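PDB 3QFH: epidermin leader peptide processing serine protease EpiP from Staphylococcus aureus subsp. aureus, which acts as a subtilisin-like serine endopeptidase that probably cleaves the leader peptide from the precursor of the lantibiotic epidermin. Local coordinates for residues S24-N29 and L260-N265; T30-K35 and K70-Y75; I48-V53 and A219-A224; S237-D242 and V255-L260. All coordinates share one frame; numbering follows the deposited sequence.

Contact 1 of 4, residues S24-N29 and L260-N265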
loop_
_atom_site.group_PDB
_atom_site.type_symbol
_atom_site.label_atom_id
_atom_site.label_comp_id
_atom_site.label_asym_id
_atom_site.label_seq_id
_atom_site.Cartn_x
_atom_site.Cartn_y
_atom_site.Cartn_z
ATOM N N SER A 24 13.266 -14.321 11.389
ATOM C CA SER A 24 13.490 -13.654 10.117
ATOM C C SER A 24 14.993 -13.658 9.900
ATOM O O SER A 24 15.756 -13.257 10.787
ATOM C CB SER A 24 12.933 -12.238 10.140
ATOM O OG SER A 24 11.513 -12.270 10.223
ATOM N N VAL A 25 15.422 -14.122 8.727
ATOM C CA VAL A 25 16.840 -14.257 8.443
ATOM C C VAL A 25 17.252 -13.613 7.134
ATOM O O VAL A 25 16.621 -13.844 6.096
ATOM C CB VAL A 25 17.248 -15.763 8.403
ATOM C CG1 VAL A 25 18.721 -15.914 8.124
ATOM C CG2 VAL A 25 16.901 -16.445 9.734
ATOM N N GLU A 26 18.311 -12.803 7.193
ATOM C CA GLU A 26 18.876 -12.199 6.008
ATOM C C GLU A 26 20.163 -12.939 5.706
ATOM O O GLU A 26 21.075 -12.997 6.537
ATOM C CB GLU A 26 19.102 -10.692 6.191
ATOM C CG GLU A 26 19.627 -10.007 4.930
ATOM C CD GLU A 26 19.473 -8.483 4.952
ATOM O OE1 GLU A 26 18.962 -7.920 5.959
ATOM O OE2 GLU A 26 19.849 -7.851 3.938
ATOM N N TYR A 27 20.224 -13.542 4.530
ATOM C CA TYR A 27 21.381 -14.335 4.140
ATOM C C TYR A 27 22.186 -13.660 3.029
ATOM O O TYR A 27 21.795 -12.621 2.509
ATOM C CB TYR A 27 20.971 -15.770 3.788
ATOM C CG TYR A 27 19.863 -15.950 2.760
ATOM C CD1 TYR A 27 20.152 -16.115 1.415
ATOM C CD2 TYR A 27 18.537 -16.039 3.154
ATOM C CE1 TYR A 27 19.148 -16.320 0.482
ATOM C CE2 TYR A 27 17.526 -16.231 2.236
ATOM C CZ TYR A 27 17.836 -16.378 0.896
ATOM O OH TYR A 27 16.831 -16.580 -0.027
ATOM N N LYS A 28 23.328 -14.234 2.682
ATOM C CA LYS A 28 24.219 -13.579 1.725
ATOM C C LYS A 28 24.193 -14.107 0.300
ATOM O O LYS A 28 24.409 -13.348 -0.630
ATOM C CB LYS A 28 25.653 -13.609 2.269
ATOM C CG LYS A 28 25.789 -12.844 3.584
ATOM C CD LYS A 28 27.228 -12.736 4.085
ATOM C CE LYS A 28 27.270 -11.991 5.425
ATOM N NZ LYS A 28 28.656 -11.758 5.936
ATOM N N ASN A 29 23.906 -15.389 0.129
ATOM C CA ASN A 29 23.982 -16.010 -1.187
ATOM C C ASN A 29 23.034 -17.202 -1.320
ATOM O O ASN A 29 23.040 -18.111 -0.492
ATOM C CB ASN A 29 25.435 -16.462 -1.390
ATOM C CG ASN A 29 25.673 -17.144 -2.728
ATOM O OD1 ASN A 29 26.154 -18.278 -2.773
ATOM N ND2 ASN A 29 25.341 -16.463 -3.817
ATOM N N LEU A 260 11.828 -5.034 3.262
ATOM C CA LEU A 260 10.871 -4.068 2.718
ATOM C C LEU A 260 11.537 -2.958 1.879
ATOM O O LEU A 260 11.074 -2.666 0.773
ATOM C CB LEU A 260 10.018 -3.471 3.844
ATOM C CG LEU A 260 8.827 -2.625 3.398
ATOM C CD1 LEU A 260 7.966 -3.378 2.344
ATOM C CD2 LEU A 260 7.990 -2.232 4.601
ATOM N N GLN A 261 12.604 -2.343 2.391
ATOM C CA GLN A 261 13.303 -1.305 1.631
ATOM C C GLN A 261 13.944 -1.922 0.390
ATOM O O GLN A 261 13.942 -1.311 -0.666
ATOM C CB GLN A 261 14.384 -0.600 2.463
ATOM C CG GLN A 261 15.130 0.489 1.692
ATOM C CD GLN A 261 14.223 1.637 1.297
ATOM O OE1 GLN A 261 14.003 2.555 2.078
ATOM N NE2 GLN A 261 13.682 1.584 0.082
ATOM N N LYS A 262 14.483 -3.136 0.512
ATOM C CA LYS A 262 15.093 -3.798 -0.657
ATOM C C LYS A 262 14.040 -4.173 -1.700
ATOM O O LYS A 262 14.296 -4.087 -2.885
ATOM C CB LYS A 262 15.943 -5.013 -0.254
ATOM C CG LYS A 262 17.231 -4.622 0.460
ATOM C CD LYS A 262 17.943 -5.810 1.132
ATOM C CE LYS A 262 18.479 -6.836 0.140
ATOM N NZ LYS A 262 19.218 -7.962 0.827
ATOM N N ALA A 263 12.850 -4.557 -1.258
ATOM C CA ALA A 263 11.762 -4.879 -2.190
ATOM C C ALA A 263 11.409 -3.625 -3.017
ATOM O O ALA A 263 11.300 -3.680 -4.238
ATOM C CB ALA A 263 10.533 -5.373 -1.424
ATOM N N ILE A 264 11.226 -2.504 -2.320
ATOM C CA ILE A 264 10.930 -1.198 -2.935
ATOM C C ILE A 264 12.008 -0.787 -3.983
ATOM O O ILE A 264 11.688 -0.354 -5.089
ATOM C CB ILE A 264 10.764 -0.118 -1.822
ATOM C CG1 ILE A 264 9.488 -0.412 -1.030
ATOM C CG2 ILE A 264 10.698 1.304 -2.406
ATOM C CD1 ILE A 264 9.328 0.391 0.235
ATOM N N ASN A 265 13.271 -0.964 -3.640
ATOM C CA ASN A 265 14.364 -0.608 -4.555
ATOM C C ASN A 265 14.434 -1.591 -5.712
ATOM O O ASN A 265 14.817 -1.225 -6.826
ATOM C CB ASN A 265 15.684 -0.502 -3.799
ATOM C CG ASN A 265 15.694 0.661 -2.795
ATOM O OD1 ASN A 265 14.852 1.558 -2.855
ATOM N ND2 ASN A 265 16.661 0.658 -1.896
#

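Contact 2 of 4, residues T30-K35 and K70-Y75. With SO4 (sulfate ion), chain L.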
loop_
_atom_site.group_PDB
_atom_site.type_symbol
_atom_site.label_atom_id
_atom_site.label_comp_id
_atom_site.label_asym_id
_atom_site.label_seq_id
_atom_site.Cartn_x
_atom_site.Cartn_y
_atom_site.Cartn_z
ATOM N N THR A 30 22.224 -17.196 -2.372
ATOM C CA THR A 30 21.276 -18.280 -2.627
ATOM C C THR A 30 21.911 -19.668 -2.561
ATOM O O THR A 30 21.453 -20.521 -1.807
ATOM C CB THR A 30 20.553 -18.060 -3.972
ATOM O OG1 THR A 30 19.573 -17.030 -3.784
ATOM C CG2 THR A 30 19.850 -19.343 -4.472
ATOM N N ALA A 31 22.980 -19.886 -3.313
ATOM C CA ALA A 31 23.649 -21.200 -3.332
ATOM C C ALA A 31 24.180 -21.664 -1.950
ATOM O O ALA A 31 23.963 -22.808 -1.542
ATOM C CB ALA A 31 24.776 -21.197 -4.363
ATOM N N THR A 32 24.877 -20.793 -1.235
ATOM C CA THR A 32 25.416 -21.176 0.062
ATOM C C THR A 32 24.292 -21.318 1.097
ATOM O O THR A 32 24.359 -22.168 1.985
ATOM C CB THR A 32 26.473 -20.175 0.574
ATOM O OG1 THR A 32 25.846 -18.937 0.933
ATOM C CG2 THR A 32 27.551 -19.933 -0.490
ATOM N N PHE A 33 23.259 -20.492 0.988
ATOM C CA PHE A 33 22.127 -20.586 1.922
ATOM C C PHE A 33 21.392 -21.915 1.744
ATOM O O PHE A 33 21.100 -22.597 2.728
ATOM C CB PHE A 33 21.163 -19.411 1.766
ATOM C CG PHE A 33 19.956 -19.495 2.668
ATOM C CD1 PHE A 33 20.062 -19.202 4.017
ATOM C CD2 PHE A 33 18.713 -19.865 2.163
ATOM C CE1 PHE A 33 18.966 -19.290 4.855
ATOM C CE2 PHE A 33 17.606 -19.951 2.999
ATOM C CZ PHE A 33 17.738 -19.660 4.347
ATOM N N ASN A 34 21.101 -22.288 0.501
ATOM C CA ASN A 34 20.402 -23.555 0.245
ATOM C C ASN A 34 21.210 -24.710 0.786
ATOM O O ASN A 34 20.665 -25.636 1.368
ATOM C CB ASN A 34 20.143 -23.785 -1.249
ATOM C CG ASN A 34 19.119 -22.834 -1.826
ATOM O OD1 ASN A 34 18.339 -22.204 -1.103
ATOM N ND2 ASN A 34 19.120 -22.717 -3.146
ATOM N N LYS A 35 22.522 -24.649 0.578
ATOM C CA LYS A 35 23.417 -25.687 1.052
ATOM C C LYS A 35 23.366 -25.772 2.575
ATOM O O LYS A 35 23.325 -26.854 3.132
ATOM C CB LYS A 35 24.838 -25.410 0.571
ATOM C CG LYS A 35 25.840 -26.439 0.989
ATOM C CD LYS A 35 27.203 -26.118 0.427
ATOM C CE LYS A 35 28.210 -27.177 0.797
ATOM N NZ LYS A 35 29.555 -26.817 0.288
ATOM N N LYS A 70 29.031 -16.912 9.673
ATOM C CA LYS A 70 29.367 -15.581 9.165
ATOM C C LYS A 70 29.497 -15.468 7.654
ATOM O O LYS A 70 29.306 -14.390 7.107
ATOM C CB LYS A 70 30.665 -15.095 9.825
ATOM C CG LYS A 70 30.629 -15.104 11.360
ATOM C CD LYS A 70 29.460 -14.276 11.913
ATOM C CE LYS A 70 29.398 -14.333 13.441
ATOM N NZ LYS A 70 28.163 -13.679 13.993
ATOM N N ASN A 71 29.833 -16.565 6.983
ATOM C CA ASN A 71 29.971 -16.552 5.530
ATOM C C ASN A 71 28.605 -16.560 4.838
ATOM O O ASN A 71 28.497 -16.192 3.669
ATOM C CB ASN A 71 30.755 -17.785 5.051
ATOM C CG ASN A 71 32.132 -17.920 5.712
ATOM O OD1 ASN A 71 32.699 -16.949 6.226
ATOM N ND2 ASN A 71 32.678 -19.137 5.684
ATOM N N ASP A 72 27.563 -16.976 5.565
ATOM C CA ASP A 72 26.241 -17.157 4.965
ATOM C C ASP A 72 25.122 -16.316 5.516
ATOM O O ASP A 72 24.177 -16.012 4.790
ATOM C CB ASP A 72 25.795 -18.608 5.154
ATOM C CG ASP A 72 26.772 -19.609 4.579
ATOM O OD1 ASP A 72 27.606 -19.235 3.727
ATOM O OD2 ASP A 72 26.697 -20.795 4.986
ATOM N N ILE A 73 25.199 -15.973 6.795
ATOM C CA ILE A 73 24.115 -15.268 7.458
ATOM C C ILE A 73 24.533 -13.847 7.808
ATOM O O ILE A 73 25.554 -13.636 8.472
ATOM C CB ILE A 73 23.706 -16.015 8.741
ATOM C CG1 ILE A 73 23.380 -17.492 8.437
ATOM C CG2 ILE A 73 22.532 -15.344 9.413
ATOM C CD1 ILE A 73 22.178 -17.746 7.520
ATOM N N LYS A 74 23.741 -12.882 7.348
ATOM C CA LYS A 74 24.012 -11.480 7.587
ATOM C C LYS A 74 23.324 -11.054 8.895
ATOM O O LYS A 74 23.990 -10.546 9.792
ATOM C CB LYS A 74 23.577 -10.642 6.374
ATOM C CG LYS A 74 23.952 -9.144 6.407
ATOM C CD LYS A 74 23.669 -8.491 5.034
ATOM C CE LYS A 74 23.726 -6.962 5.057
ATOM N NZ LYS A 74 25.014 -6.399 5.546
ATOM N N TYR A 75 22.011 -11.290 9.008
ATOM C CA TYR A 75 21.251 -10.951 10.216
ATOM C C TYR A 75 20.152 -11.946 10.518
ATOM O O TYR A 75 19.614 -12.597 9.622
ATOM C CB TYR A 75 20.553 -9.590 10.092
ATOM C CG TYR A 75 21.442 -8.427 9.844
ATOM C CD1 TYR A 75 22.316 -7.984 10.828
ATOM C CD2 TYR A 75 21.391 -7.730 8.640
ATOM C CE1 TYR A 75 23.143 -6.908 10.612
ATOM C CE2 TYR A 75 22.214 -6.647 8.413
ATOM C CZ TYR A 75 23.091 -6.241 9.411
ATOM O OH TYR A 75 23.908 -5.170 9.221
HETATM S S SO4 L . 22.840 -14.964 -5.505
HETATM O O1 SO4 L . 23.754 -16.019 -5.932
HETATM O O2 SO4 L . 23.518 -13.676 -5.607
HETATM O O3 SO4 L . 21.648 -14.960 -6.351
HETATM O O4 SO4 L . 22.443 -15.208 -4.125
HETATM O O HOH W 1 23.991 -17.446 2.256
HETATM O O HOH W 2 26.647 -22.842 3.056
#

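Contact 3 of 4, residues I48-V53 and A219-A224. With SO4 (sulfate ion), chain L.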
loop_
_atom_site.group_PDB
_atom_site.type_symbol
_atom_site.label_atom_id
_atom_site.label_comp_id
_atom_site.label_asym_id
_atom_site.label_seq_id
_atom_site.Cartn_x
_atom_site.Cartn_y
_atom_site.Cartn_z
ATOM N N ILE A 48 12.343 -15.357 0.012
ATOM C CA ILE A 48 12.332 -14.382 -1.066
ATOM C C ILE A 48 13.766 -14.345 -1.642
ATOM O O ILE A 48 14.588 -13.533 -1.210
ATOM C CB ILE A 48 11.965 -12.965 -0.566
ATOM C CG1 ILE A 48 10.763 -12.996 0.390
ATOM C CG2 ILE A 48 11.690 -12.055 -1.762
ATOM C CD1 ILE A 48 10.335 -11.621 0.909
ATOM N N PRO A 49 14.078 -15.247 -2.583
ATOM C CA PRO A 49 15.443 -15.340 -3.140
ATOM C C PRO A 49 16.018 -14.006 -3.635
ATOM O O PRO A 49 17.167 -13.702 -3.347
ATOM C CB PRO A 49 15.288 -16.342 -4.296
ATOM C CG PRO A 49 14.150 -17.195 -3.886
ATOM C CD PRO A 49 13.191 -16.283 -3.138
ATOM N N GLU A 50 15.202 -13.208 -4.315
ATOM C CA GLU A 50 15.636 -11.910 -4.860
ATOM C C GLU A 50 16.118 -10.924 -3.797
ATOM O O GLU A 50 16.855 -10.010 -4.108
ATOM C CB GLU A 50 14.498 -11.228 -5.646
ATOM C CG GLU A 50 13.981 -11.969 -6.874
ATOM C CD GLU A 50 12.903 -13.013 -6.585
ATOM O OE1 GLU A 50 12.674 -13.368 -5.399
ATOM O OE2 GLU A 50 12.275 -13.465 -7.577
ATOM N N LEU A 51 15.664 -11.074 -2.562
ATOM C CA LEU A 51 16.062 -10.153 -1.492
ATOM C C LEU A 51 16.989 -10.805 -0.471
ATOM O O LEU A 51 17.399 -10.168 0.500
ATOM C CB LEU A 51 14.828 -9.675 -0.755
ATOM C CG LEU A 51 13.714 -9.083 -1.618
ATOM C CD1 LEU A 51 12.622 -8.525 -0.727
ATOM C CD2 LEU A 51 14.243 -8.021 -2.554
ATOM N N HIS A 52 17.277 -12.086 -0.662
ATOM C CA HIS A 52 18.107 -12.829 0.280
ATOM C C HIS A 52 17.533 -12.838 1.703
ATOM O O HIS A 52 18.273 -12.668 2.693
ATOM C CB HIS A 52 19.555 -12.315 0.262
ATOM C CG HIS A 52 20.256 -12.550 -1.038
ATOM N ND1 HIS A 52 20.792 -11.535 -1.793
ATOM C CD2 HIS A 52 20.476 -13.692 -1.730
ATOM C CE1 HIS A 52 21.343 -12.043 -2.882
ATOM N NE2 HIS A 52 21.168 -13.351 -2.865
ATOM N N VAL A 53 16.218 -13.042 1.817
ATOM C CA VAL A 53 15.573 -13.126 3.131
ATOM C C VAL A 53 14.667 -14.355 3.219
ATOM O O VAL A 53 14.028 -14.762 2.244
ATOM C CB VAL A 53 14.798 -11.838 3.527
ATOM C CG1 VAL A 53 15.750 -10.651 3.643
ATOM C CG2 VAL A 53 13.674 -11.525 2.548
ATOM N N ALA A 219 5.372 -9.769 -2.131
ATOM C CA ALA A 219 4.315 -9.275 -3.013
ATOM C C ALA A 219 4.820 -8.113 -3.877
ATOM O O ALA A 219 4.468 -8.009 -5.061
ATOM C CB ALA A 219 3.041 -8.874 -2.199
ATOM N N ILE A 220 5.660 -7.251 -3.300
ATOM C CA ILE A 220 6.223 -6.136 -4.051
ATOM C C ILE A 220 7.131 -6.671 -5.157
ATOM O O ILE A 220 7.069 -6.222 -6.294
ATOM C CB ILE A 220 7.002 -5.185 -3.148
ATOM C CG1 ILE A 220 6.032 -4.513 -2.172
ATOM C CG2 ILE A 220 7.748 -4.122 -3.985
ATOM C CD1 ILE A 220 6.699 -3.641 -1.191
ATOM N N VAL A 221 7.972 -7.632 -4.816
ATOM C CA VAL A 221 8.844 -8.270 -5.806
ATOM C C VAL A 221 8.022 -8.979 -6.897
ATOM O O VAL A 221 8.342 -8.900 -8.099
ATOM C CB VAL A 221 9.814 -9.273 -5.119
ATOM C CG1 VAL A 221 10.526 -10.126 -6.141
ATOM C CG2 VAL A 221 10.841 -8.515 -4.239
ATOM N N GLN A 222 6.972 -9.672 -6.492
ATOM C CA GLN A 222 6.141 -10.384 -7.455
ATOM C C GLN A 222 5.467 -9.409 -8.437
ATOM O O GLN A 222 5.455 -9.645 -9.656
ATOM C CB GLN A 222 5.070 -11.209 -6.736
ATOM C CG GLN A 222 4.265 -12.058 -7.678
ATOM C CD GLN A 222 5.118 -13.103 -8.354
ATOM O OE1 GLN A 222 5.765 -13.907 -7.684
ATOM N NE2 GLN A 222 5.134 -13.093 -9.680
ATOM N N ALA A 223 4.922 -8.328 -7.890
ATOM C CA ALA A 223 4.234 -7.293 -8.674
ATOM C C ALA A 223 5.185 -6.676 -9.697
ATOM O O ALA A 223 4.813 -6.482 -10.862
ATOM C CB ALA A 223 3.666 -6.209 -7.761
ATOM N N ALA A 224 6.396 -6.371 -9.249
ATOM C CA ALA A 224 7.418 -5.802 -10.107
ATOM C C ALA A 224 7.839 -6.810 -11.171
ATOM O O ALA A 224 8.065 -6.436 -12.326
ATOM C CB ALA A 224 8.619 -5.340 -9.289
HETATM S S SO4 L . 22.840 -14.964 -5.505
HETATM O O1 SO4 L . 23.754 -16.019 -5.932
HETATM O O2 SO4 L . 23.518 -13.676 -5.607
HETATM O O3 SO4 L . 21.648 -14.960 -6.351
HETATM O O4 SO4 L . 22.443 -15.208 -4.125
#

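Contact 4 of 4, residues S237-D242 and V255-L260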
loop_
_atom_site.group_PDB
_atom_site.type_symbol
_atom_site.label_atom_id
_atom_site.label_comp_id
_atom_site.label_asym_id
_atom_site.label_seq_id
_atom_site.Cartn_x
_atom_site.Cartn_y
_atom_site.Cartn_z
ATOM N N SER A 237 2.943 0.082 9.015
ATOM C CA SER A 237 3.337 -0.579 10.232
ATOM C C SER A 237 4.411 0.259 10.870
ATOM O O SER A 237 5.189 0.927 10.183
ATOM C CB SER A 237 3.900 -1.971 9.956
ATOM O OG SER A 237 5.172 -1.860 9.357
ATOM N N TYR A 238 4.451 0.235 12.187
ATOM C CA TYR A 238 5.470 0.942 12.901
ATOM C C TYR A 238 6.483 -0.120 13.238
ATOM O O TYR A 238 6.164 -1.110 13.906
ATOM C CB TYR A 238 4.904 1.636 14.120
ATOM C CG TYR A 238 3.935 2.711 13.735
ATOM C CD1 TYR A 238 4.385 3.973 13.385
ATOM C CD2 TYR A 238 2.571 2.462 13.688
ATOM C CE1 TYR A 238 3.510 4.966 13.013
ATOM C CE2 TYR A 238 1.680 3.461 13.320
ATOM C CZ TYR A 238 2.164 4.715 12.981
ATOM O OH TYR A 238 1.303 5.719 12.606
ATOM N N ILE A 239 7.698 0.085 12.752
ATOM C CA ILE A 239 8.751 -0.885 12.900
ATOM C C ILE A 239 9.858 -0.339 13.793
ATOM O O ILE A 239 10.156 0.855 13.768
ATOM C CB ILE A 239 9.286 -1.261 11.491
ATOM C CG1 ILE A 239 10.121 -2.533 11.530
ATOM C CG2 ILE A 239 10.044 -0.088 10.853
ATOM C CD1 ILE A 239 10.475 -3.036 10.161
ATOM N N ILE A 240 10.436 -1.223 14.604
ATOM C CA ILE A 240 11.540 -0.876 15.480
ATOM C C ILE A 240 12.848 -1.296 14.816
ATOM O O ILE A 240 12.975 -2.427 14.339
ATOM C CB ILE A 240 11.426 -1.592 16.863
ATOM C CG1 ILE A 240 10.110 -1.227 17.557
ATOM C CG2 ILE A 240 12.601 -1.227 17.743
ATOM C CD1 ILE A 240 9.837 -2.005 18.824
ATOM N N LEU A 241 13.801 -0.374 14.748
ATOM C CA LEU A 241 15.124 -0.680 14.212
ATOM C C LEU A 241 16.132 0.076 15.043
ATOM O O LEU A 241 15.855 1.184 15.515
ATOM C CB LEU A 241 15.278 -0.331 12.735
ATOM C CG LEU A 241 15.276 1.133 12.321
ATOM C CD1 LEU A 241 15.786 1.276 10.894
ATOM C CD2 LEU A 241 13.880 1.719 12.486
ATOM N N ASP A 242 17.306 -0.520 15.201
ATOM C CA ASP A 242 18.338 0.037 16.045
ATOM C C ASP A 242 19.698 0.068 15.351
ATOM O O ASP A 242 20.467 -0.890 15.427
ATOM C CB ASP A 242 18.405 -0.810 17.308
ATOM C CG ASP A 242 19.276 -0.205 18.367
ATOM O OD1 ASP A 242 19.398 -0.834 19.435
ATOM O OD2 ASP A 242 19.834 0.892 18.138
ATOM N N VAL A 255 15.648 -7.275 9.934
ATOM C CA VAL A 255 15.498 -8.089 8.722
ATOM C C VAL A 255 14.287 -7.679 7.896
ATOM O O VAL A 255 14.373 -7.583 6.666
ATOM C CB VAL A 255 15.505 -9.594 9.020
ATOM C CG1 VAL A 255 15.273 -10.389 7.749
ATOM C CG2 VAL A 255 16.836 -9.977 9.624
ATOM N N GLU A 256 13.176 -7.403 8.574
ATOM C CA GLU A 256 11.970 -6.972 7.913
ATOM C C GLU A 256 12.170 -5.612 7.272
ATOM O O GLU A 256 11.724 -5.386 6.166
ATOM C CB GLU A 256 10.784 -6.891 8.884
ATOM C CG GLU A 256 10.074 -8.186 9.152
ATOM C CD GLU A 256 10.818 -9.162 10.043
ATOM O OE1 GLU A 256 11.800 -8.771 10.736
ATOM O OE2 GLU A 256 10.371 -10.333 10.061
ATOM N N TYR A 257 12.806 -4.697 8.001
ATOM C CA TYR A 257 13.055 -3.351 7.494
ATOM C C TYR A 257 13.832 -3.444 6.173
ATOM O O TYR A 257 13.421 -2.888 5.142
ATOM C CB TYR A 257 13.832 -2.510 8.519
ATOM C CG TYR A 257 14.000 -1.087 8.062
ATOM C CD1 TYR A 257 13.115 -0.101 8.467
ATOM C CD2 TYR A 257 15.018 -0.735 7.172
ATOM C CE1 TYR A 257 13.246 1.211 8.016
ATOM C CE2 TYR A 257 15.161 0.566 6.731
ATOM C CZ TYR A 257 14.267 1.533 7.155
ATOM O OH TYR A 257 14.397 2.824 6.708
ATOM N N ASP A 258 14.942 -4.168 6.217
ATOM C CA ASP A 258 15.786 -4.375 5.049
ATOM C C ASP A 258 15.033 -5.038 3.923
ATOM O O ASP A 258 15.195 -4.655 2.781
ATOM C CB ASP A 258 16.992 -5.253 5.399
ATOM C CG ASP A 258 17.998 -4.543 6.300
ATOM O OD1 ASP A 258 17.905 -3.304 6.442
ATOM O OD2 ASP A 258 18.891 -5.226 6.851
ATOM N N ALA A 259 14.236 -6.051 4.243
ATOM C CA ALA A 259 13.489 -6.782 3.221
ATOM C C ALA A 259 12.549 -5.834 2.485
ATOM O O ALA A 259 12.505 -5.824 1.246
ATOM C CB ALA A 259 12.697 -7.922 3.837
ATOM N N LEU A 260 11.828 -5.034 3.262
ATOM C CA LEU A 260 10.871 -4.068 2.718
ATOM C C LEU A 260 11.537 -2.958 1.879
ATOM O O LEU A 260 11.074 -2.666 0.773
ATOM C CB LEU A 260 10.018 -3.471 3.844
ATOM C CG LEU A 260 8.827 -2.625 3.398
ATOM C CD1 LEU A 260 7.966 -3.378 2.344
ATOM C CD2 LEU A 260 7.990 -2.232 4.601
#

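Contact 1 of 4, residues S24-N29 and L260-N265
The carboxylate of Glu26 is met by the ammonium group of Lys262 from above its plane, about 35° out of it. Lys262 NZ donates a hydrogen bond to Glu26 OE2 over 3.2 Å, and the pair is a salt bridge. The two side chains come from opposite directions and span a long distance: the CA atoms of Glu26 and Lys262 are 11.4 Å apart. Glu26 projects from its strand with CG opposite the backbone N (chi1 -177°), its chain extended. Lys262 reaches out from its helix and bends at chi3 (66°), which turns its end toward the acid. NZ has a second and stronger partner in the backbone O of Leu51. On the other oxygen, Glu26 OE1 lies close to Asp258 OD2. These like charges would probably raise the affinity of one acid for a proton, and the nearby lysine would partly offset them. Strand 20-27 belongs to the propeptide sheet, and helix 254-269 to the subtilase domain. A polar bridge between a propeptide strand and a helix of the protease domain fits the way subtilisin propeptides dock their sheet against paired helices of the catalytic domain.

Contact 2 of 4, residues T30-K35 and K70-Y75
Within the propeptide, the first helix packs against the start of the last sheet strand, and Thr32 and Phe33 meet Asp72 and Ile73. The side chains of Thr32 and Asp72 run at a slant to one another, with Thr32 OG1 3.3 Å from Asp72 OD1. Two waters join the same residues. One sits 2.7 Å from Thr32 OG1 and donates to Asp72 O. The other donates to Thr32 O and, over 2.8 Å, to Asp72 OD2. Thr32 places OG1 between its backbone N and carbonyl carbon (chi1 70°), which turns the hydroxyl toward Asp72, just before the strand. Deeper in, Ile73 CD1 comes to the edge of the Phe33 ring, near its plane, at 4.3 Å from Phe33 CD1. Tyr27 stacks on the same ring. The polar pair thus lies beside a small apolar layer.

The helix start is well supplied with partners. Asn29 caps it through Thr32 N, and the sulfate accepts an almost straight bond from Thr30 N to its O4 (2.7 Å, 175°). The anion probably comes from the crystallisation liquor, and the helix dipole should help to hold it. Further along segment 70-75, Lys74 and Tyr75 both face Glu26 in a classic beta bulge. Helix on sheet, with strands in the order 2-3-1-4, is the beta-alpha-beta-beta-alpha-beta pattern of the ferredoxin-like propeptides of subtilases.

Contact 3 of 4, residues I48-V53 and A219-A224
Val221 wedges its two methyl groups against the turn of residues 48-53. Its CG2 meets Leu51 tip to tip, 3.8 Å from Leu51 CD2. CG, CD1 and CD2 of Leu51 all stand at nearly the same distance from that methyl, so the whole isobutyl end covers it. Ile48 adds a looser touch, with its CG2 4.4 Å from Val221 CG2. The other methyl, CG1, faces Glu50. There the side chain of Glu50 slants across the valine, and Glu50 CD comes to 3.8 Å from Val221 CG1. A bend at chi2 (85°) folds the acid back over the methyl, and both of its oxygens lie about equally far from it. No hydrogen bond crosses between the segments, and the contact is one of shape and apolar burial.

The turn is held from within. Leu51 N donates to Ile48 O, and His52 N donates to Pro49 O. His52 and Val53 both face Ile48 in a G1 beta bulge, with His52 in the left-handed helical region (phi 58°). On the far end of the turn, His52 NE2 gives a hydrogen bond of 2.6 Å to the sulfate O4, which approaches at the ring edge; Thr30 N holds the same oxygen.

The turn links strands 43-48 and 53-59 of the propeptide sheet. Its Leu51 lies between the two subtilase helices: it also touches Ala263 of helix 254-269 and Ser217 of helix 213-225. Tyr266 of helix 254-269 borders both Glu50 and Val221, and Ile220 and Ala223 face strand 126-130 of the parallel sheet.

Contact 4 of 4, residues S237-D242 and V255-L260
Apolar and CH-pi contacts carry this junction, in which Leu241 and Ile239 grip Tyr257 from two sides. The CH-pi contact comes from Leu241. Its CD1 methyl sits over the centre of the Tyr257 ring, 3.8 Å from the centroid and 11° off the ring normal. A chi1 of 68° tucks Leu241 CG in over the backbone, and CD1 then reaches the ring face. Ile239 supplies the plain apolar contacts. Its CG2 stands at the edge of the same ring, near its plane, 3.9 Å from Tyr257 CD1. Its CD1 reaches past the ring to the root of the side chain, 3.8 Å from Tyr257 CB, and lies 3.6 Å from Tyr257 N. The Ile239 and Tyr257 side chains cross at about a right angle. Glu256 joins with its aliphatic base alone, since its CB is 4.1 Å from Ile239 CD1.

Polar bonds do not cross between the two segments. Ser237, Ile239 and Leu241 pair through their backbones with strand 302-306, and Ile240 bonds to Glu253. The carboxylate of Glu256 turns instead to the propeptide, where its OE1 accepts from Asn77 ND2.

The axes of strand 237-241 and helix 255-260 pass 8.9 Å apart at closest. Both elements lie in the connection between parallel strands 230-233 and 273-277. The later strand 302-306 pairs with 237-241, and side chains of both touch Tyr257. The chemistry implies that fit and desolvation of hydrocarbon hold this contact together; the methyls at its face and edge probably limit how the Tyr257 ring can turn.

Contacts 3 and 4 are buried and almost wholly apolar. Contact 1 is partly buried and rests on a single ion pair. Contact 2, its centre about 30 Å from the centre of the chain, is the outlying one and adds bridging waters to a small apolar patch. Contact 2 stays inside the propeptide and contact 4 inside the subtilase domain, while contacts 1 and 3 span the boundary between them. Helix 254-269 serves contacts 1 and 4 through different residues, Lys262 and Tyr257. Contact 3 uses helix 213-225 beside it. Contacts 2 and 3 bind one sulfate, and strand 20-27 of contact 1 pairs with strand 73-78 of contact 2.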